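Local coordinates for protein methyltransferase (Streptococcus mutans, PDB 2B78) that probably transfers methyl groups from S-adenosyl-L-methionine, with RNA as a likely substrate, although its exact target is not established, at residues 221-233 with 249-261. Residues are numbered along the deposited sequence; the frame is centred on the assembly and turned at random.
Sequences SYTAAFSVAAAMG and ALSLAHFEANHLD
The carbonyl oxygen of Thr223, in the loop ahead of helix 225-232, is approached by two different donors from the neighbouring helix. His254 ND1 lies 3.0 Å from Thr223 O, but the angle of 125° at the hydrogen makes this a weak bond; the CA-H of Ser251 adds a straighter contact, with 147° at the hydrogen and 3.2 Å between Ser251 CA and Thr223 O. The imidazole also meets the Thr223 side chain at its edge: OG1 sits near the ring plane, 3.0 Å from His254 CE1. That hydroxyl is bonded to Gly194 O, and His254 NE2 to Asn184 O, so NE2 is held by a backbone carbonyl and ND1 more loosely by Thr223 O, which together probably limit the ring's rotation. Thr223 CG2 packs on Leu250 CB. A water 2.8 Å from both Ser221 OG and Ser251 OG bridges the segments, donating to Ser251 OG, which is also bonded to Ser247 O one turn earlier.

The two helices run the same way at 24°, their axes 9.4 Å apart, as expected of neighbouring crossover helices in the Rossmann-like methyltransferase fold: helix 225-232 follows strand 215-219, and helix 247-257 follows strand 237-242. Asp242 and Arg246, which bind S-adenosyl-L-homocysteine though none is present in this chain, lie next to the loop end: Tyr222 N bonds to Asp242 OD1 and Leu250 is beside Arg246.

Farther along, the contact becomes apolar. Val228 CB stands 4.2 Å above the centre of the Phe255 ring, and Ala231 CB approaches the same ring obliquely. With CG2 anti to its backbone N, Val228 reaches Leu260 CD1. A Schellman motif, with His259 at positive phi, ends helix 247-257 and turns Leu260 back toward Ala231; the Met232 chain, bent at chi2 and chi3, brings SD to 3.7 Å from Leu260 CD2.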
loop_
_atom_site.group_PDB
_atom_site.type_symbol
_atom_site.label_atom_id
_atom_site.label_comp_id
_atom_site.label_asym_id
_atom_site.label_seq_id
_atom_site.Cartn_x
_atom_site.Cartn_y
_atom_site.Cartn_z
ATOM N N SER A 221 -4.220 14.008 3.471
ATOM C CA SER A 221 -2.756 14.104 3.453
ATOM C C SER A 221 -1.959 13.121 4.317
ATOM O O SER A 221 -0.829 12.766 3.966
ATOM C CB SER A 221 -2.366 15.523 3.852
ATOM O OG SER A 221 -2.869 15.785 5.149
ATOM N N TYR A 222 -2.542 12.709 5.440
ATOM C CA TYR A 222 -1.921 11.784 6.397
ATOM C C TYR A 222 -0.706 12.445 7.049
ATOM O O TYR A 222 -0.825 12.984 8.163
ATOM C CB TYR A 222 -1.557 10.446 5.723
ATOM C CG TYR A 222 -0.888 9.462 6.664
ATOM C CD1 TYR A 222 -1.312 9.328 7.986
ATOM C CD2 TYR A 222 0.222 8.721 6.251
ATOM C CE1 TYR A 222 -0.634 8.482 8.880
ATOM C CE2 TYR A 222 0.905 7.881 7.135
ATOM C CZ TYR A 222 0.473 7.771 8.445
ATOM O OH TYR A 222 1.176 6.984 9.323
ATOM N N THR A 223 0.453 12.415 6.387
ATOM C CA THR A 223 1.623 13.093 6.926
ATOM C C THR A 223 2.162 14.045 5.860
ATOM O O THR A 223 3.294 14.527 5.936
ATOM C CB THR A 223 2.735 12.118 7.388
ATOM O OG1 THR A 223 3.251 11.385 6.271
ATOM C CG2 THR A 223 2.182 11.157 8.425
ATOM N N ALA A 224 1.320 14.315 4.868
ATOM C CA ALA A 224 1.642 15.235 3.780
ATOM C C ALA A 224 2.869 14.852 2.958
ATOM O O ALA A 224 3.581 15.730 2.465
ATOM C CB ALA A 224 1.816 16.640 4.340
ATOM N N ALA A 225 3.125 13.553 2.802
ATOM C CA ALA A 225 4.279 13.139 2.009
ATOM C C ALA A 225 4.175 13.634 0.554
ATOM O O ALA A 225 5.197 13.931 -0.071
ATOM C CB ALA A 225 4.430 11.619 2.045
ATOM N N PHE A 226 2.961 13.715 0.002
ATOM C CA PHE A 226 2.795 14.207 -1.381
ATOM C C PHE A 226 3.105 15.699 -1.445
ATOM O O PHE A 226 3.623 16.201 -2.447
ATOM C CB PHE A 226 1.359 14.014 -1.893
ATOM C CG PHE A 226 1.018 12.612 -2.303
ATOM C CD1 PHE A 226 1.817 11.905 -3.196
ATOM C CD2 PHE A 226 -0.151 12.014 -1.827
ATOM C CE1 PHE A 226 1.453 10.622 -3.612
ATOM C CE2 PHE A 226 -0.524 10.740 -2.237
ATOM C CZ PHE A 226 0.281 10.039 -3.133
ATOM N N SER A 227 2.770 16.412 -0.373
ATOM C CA SER A 227 2.999 17.844 -0.316
ATOM C C SER A 227 4.485 18.180 -0.283
ATOM O O SER A 227 4.941 19.095 -0.983
ATOM C CB SER A 227 2.299 18.428 0.909
ATOM O OG SER A 227 0.908 18.192 0.822
ATOM N N VAL A 228 5.247 17.438 0.518
ATOM C CA VAL A 228 6.683 17.667 0.600
ATOM C C VAL A 228 7.336 17.337 -0.748
ATOM O O VAL A 228 8.241 18.040 -1.194
ATOM C CB VAL A 228 7.325 16.826 1.757
ATOM C CG1 VAL A 228 7.309 15.346 1.420
ATOM C CG2 VAL A 228 8.743 17.302 2.024
ATOM N N ALA A 229 6.855 16.283 -1.404
ATOM C CA ALA A 229 7.378 15.877 -2.713
ATOM C C ALA A 229 7.151 17.008 -3.718
ATOM O O ALA A 229 8.063 17.424 -4.450
ATOM C CB ALA A 229 6.666 14.597 -3.189
ATOM N N ALA A 230 5.924 17.512 -3.751
ATOM C CA ALA A 230 5.588 18.606 -4.653
ATOM C C ALA A 230 6.438 19.845 -4.349
ATOM O O ALA A 230 6.887 20.537 -5.263
ATOM C CB ALA A 230 4.105 18.933 -4.528
ATOM N N ALA A 231 6.662 20.118 -3.066
ATOM C CA ALA A 231 7.467 21.263 -2.657
ATOM C C ALA A 231 8.897 21.144 -3.195
ATOM O O ALA A 231 9.491 22.134 -3.640
ATOM C CB ALA A 231 7.486 21.365 -1.124
ATOM N N MET A 232 9.449 19.928 -3.140
ATOM C CA MET A 232 10.803 19.672 -3.620
ATOM C C MET A 232 10.872 19.731 -5.141
ATOM O O MET A 232 11.956 19.801 -5.724
ATOM C CB MET A 232 11.293 18.300 -3.143
ATOM C CG MET A 232 11.594 18.227 -1.644
ATOM S SD MET A 232 12.779 19.472 -1.101
ATOM C CE MET A 232 14.278 18.915 -1.951
ATOM N N GLY A 233 9.701 19.693 -5.771
ATOM C CA GLY A 233 9.613 19.750 -7.220
ATOM C C GLY A 233 9.200 21.137 -7.674
ATOM O O GLY A 233 8.722 21.319 -8.792
ATOM N N ALA A 249 2.413 17.684 13.439
ATOM C CA ALA A 249 3.810 17.401 13.744
ATOM C C ALA A 249 4.459 16.429 12.756
ATOM O O ALA A 249 5.609 16.629 12.344
ATOM C CB ALA A 249 3.929 16.859 15.167
ATOM N N LEU A 250 3.725 15.388 12.373
ATOM C CA LEU A 250 4.242 14.373 11.448
ATOM C C LEU A 250 4.479 14.920 10.057
ATOM O O LEU A 250 5.318 14.411 9.319
ATOM C CB LEU A 250 3.283 13.185 11.359
ATOM C CG LEU A 250 3.014 12.442 12.669
ATOM C CD1 LEU A 250 2.131 11.242 12.396
ATOM C CD2 LEU A 250 4.334 12.002 13.284
ATOM N N SER A 251 3.726 15.946 9.681
ATOM C CA SER A 251 3.901 16.546 8.371
ATOM C C SER A 251 5.089 17.503 8.416
ATOM O O SER A 251 5.905 17.546 7.495
ATOM C CB SER A 251 2.624 17.289 7.957
ATOM O OG SER A 251 1.542 16.386 7.837
ATOM N N LEU A 252 5.188 18.263 9.500
ATOM C CA LEU A 252 6.272 19.223 9.678
ATOM C C LEU A 252 7.645 18.545 9.634
ATOM O O LEU A 252 8.637 19.122 9.145
ATOM C CB LEU A 252 6.101 19.953 11.024
ATOM C CG LEU A 252 4.879 20.863 11.180
ATOM C CD1 LEU A 252 4.741 21.338 12.634
ATOM C CD2 LEU A 252 5.016 22.049 10.237
ATOM N N ALA A 253 7.691 17.318 10.145
ATOM C CA ALA A 253 8.923 16.544 10.198
ATOM C C ALA A 253 9.563 16.320 8.834
ATOM O O ALA A 253 10.784 16.326 8.726
ATOM C CB ALA A 253 8.672 15.215 10.870
ATOM N N HIS A 254 8.751 16.105 7.806
ATOM C CA HIS A 254 9.279 15.891 6.454
ATOM C C HIS A 254 9.838 17.202 5.902
ATOM O O HIS A 254 10.933 17.242 5.331
ATOM C CB HIS A 254 8.170 15.412 5.511
ATOM C CG HIS A 254 7.568 14.096 5.887
ATOM N ND1 HIS A 254 6.234 13.808 5.690
ATOM C CD2 HIS A 254 8.121 12.977 6.407
ATOM C CE1 HIS A 254 5.992 12.567 6.072
ATOM N NE2 HIS A 254 7.124 12.041 6.511
ATOM N N PHE A 255 9.071 18.275 6.067
ATOM C CA PHE A 255 9.480 19.578 5.573
ATOM C C PHE A 255 10.774 20.027 6.230
ATOM O O PHE A 255 11.647 20.581 5.567
ATOM C CB PHE A 255 8.367 20.608 5.811
ATOM C CG PHE A 255 7.264 20.554 4.781
ATOM C CD1 PHE A 255 7.413 21.181 3.545
ATOM C CD2 PHE A 255 6.091 19.853 5.037
ATOM C CE1 PHE A 255 6.401 21.110 2.575
ATOM C CE2 PHE A 255 5.071 19.774 4.078
ATOM C CZ PHE A 255 5.229 20.404 2.844
ATOM N N GLU A 256 10.893 19.765 7.530
ATOM C CA GLU A 256 12.084 20.124 8.290
ATOM C C GLU A 256 13.306 19.329 7.811
ATOM O O GLU A 256 14.402 19.878 7.662
ATOM C CB GLU A 256 11.835 19.857 9.779
ATOM C CG GLU A 256 13.049 20.048 10.693
ATOM C CD GLU A 256 13.607 21.466 10.649
ATOM O OE1 GLU A 256 12.820 22.426 10.799
ATOM O OE2 GLU A 256 14.836 21.621 10.473
ATOM N N ALA A 257 13.103 18.038 7.565
ATOM C CA ALA A 257 14.181 17.148 7.123
ATOM C C ALA A 257 14.758 17.595 5.798
ATOM O O ALA A 257 15.923 17.327 5.500
ATOM C CB ALA A 257 13.663 15.726 6.994
ATOM N N ASN A 258 13.940 18.270 4.995
ATOM C CA ASN A 258 14.378 18.747 3.691
ATOM C C ASN A 258 14.677 20.239 3.693
ATOM O O ASN A 258 14.818 20.861 2.641
ATOM C CB ASN A 258 13.324 18.397 2.644
ATOM C CG ASN A 258 13.143 16.898 2.492
ATOM O OD1 ASN A 258 12.118 16.336 2.886
ATOM N ND2 ASN A 258 14.154 16.237 1.931
ATOM N N HIS A 259 14.763 20.800 4.895
ATOM C CA HIS A 259 15.068 22.209 5.110
ATOM C C HIS A 259 14.235 23.152 4.246
ATOM O O HIS A 259 14.750 24.119 3.695
ATOM C CB HIS A 259 16.554 22.450 4.855
ATOM C CG HIS A 259 17.443 21.418 5.479
ATOM N ND1 HIS A 259 17.536 21.242 6.844
ATOM C CD2 HIS A 259 18.244 20.478 4.924
ATOM C CE1 HIS A 259 18.356 20.237 7.101
ATOM N NE2 HIS A 259 18.799 19.757 5.953
ATOM N N LEU A 260 12.942 22.872 4.143
ATOM C CA LEU A 260 12.043 23.699 3.348
ATOM C C LEU A 260 11.377 24.794 4.175
ATOM O O LEU A 260 10.881 24.533 5.265
ATOM C CB LEU A 260 10.955 22.826 2.715
ATOM C CG LEU A 260 11.384 21.885 1.584
ATOM C CD1 LEU A 260 10.319 20.811 1.398
ATOM C CD2 LEU A 260 11.605 22.672 0.305
ATOM N N ASP A 261 11.380 26.022 3.666
ATOM C CA ASP A 261 10.717 27.112 4.369
ATOM C C ASP A 261 9.235 26.907 4.088
ATOM O O ASP A 261 8.845 26.667 2.948
ATOM C CB ASP A 261 11.163 28.460 3.828
ATOM C CG ASP A 261 10.380 29.608 4.438
ATOM O OD1 ASP A 261 9.274 29.901 3.946
ATOM O OD2 ASP A 261 10.865 30.207 5.418
HETATM O O HOH W 1 -0.841 17.108 6.561
#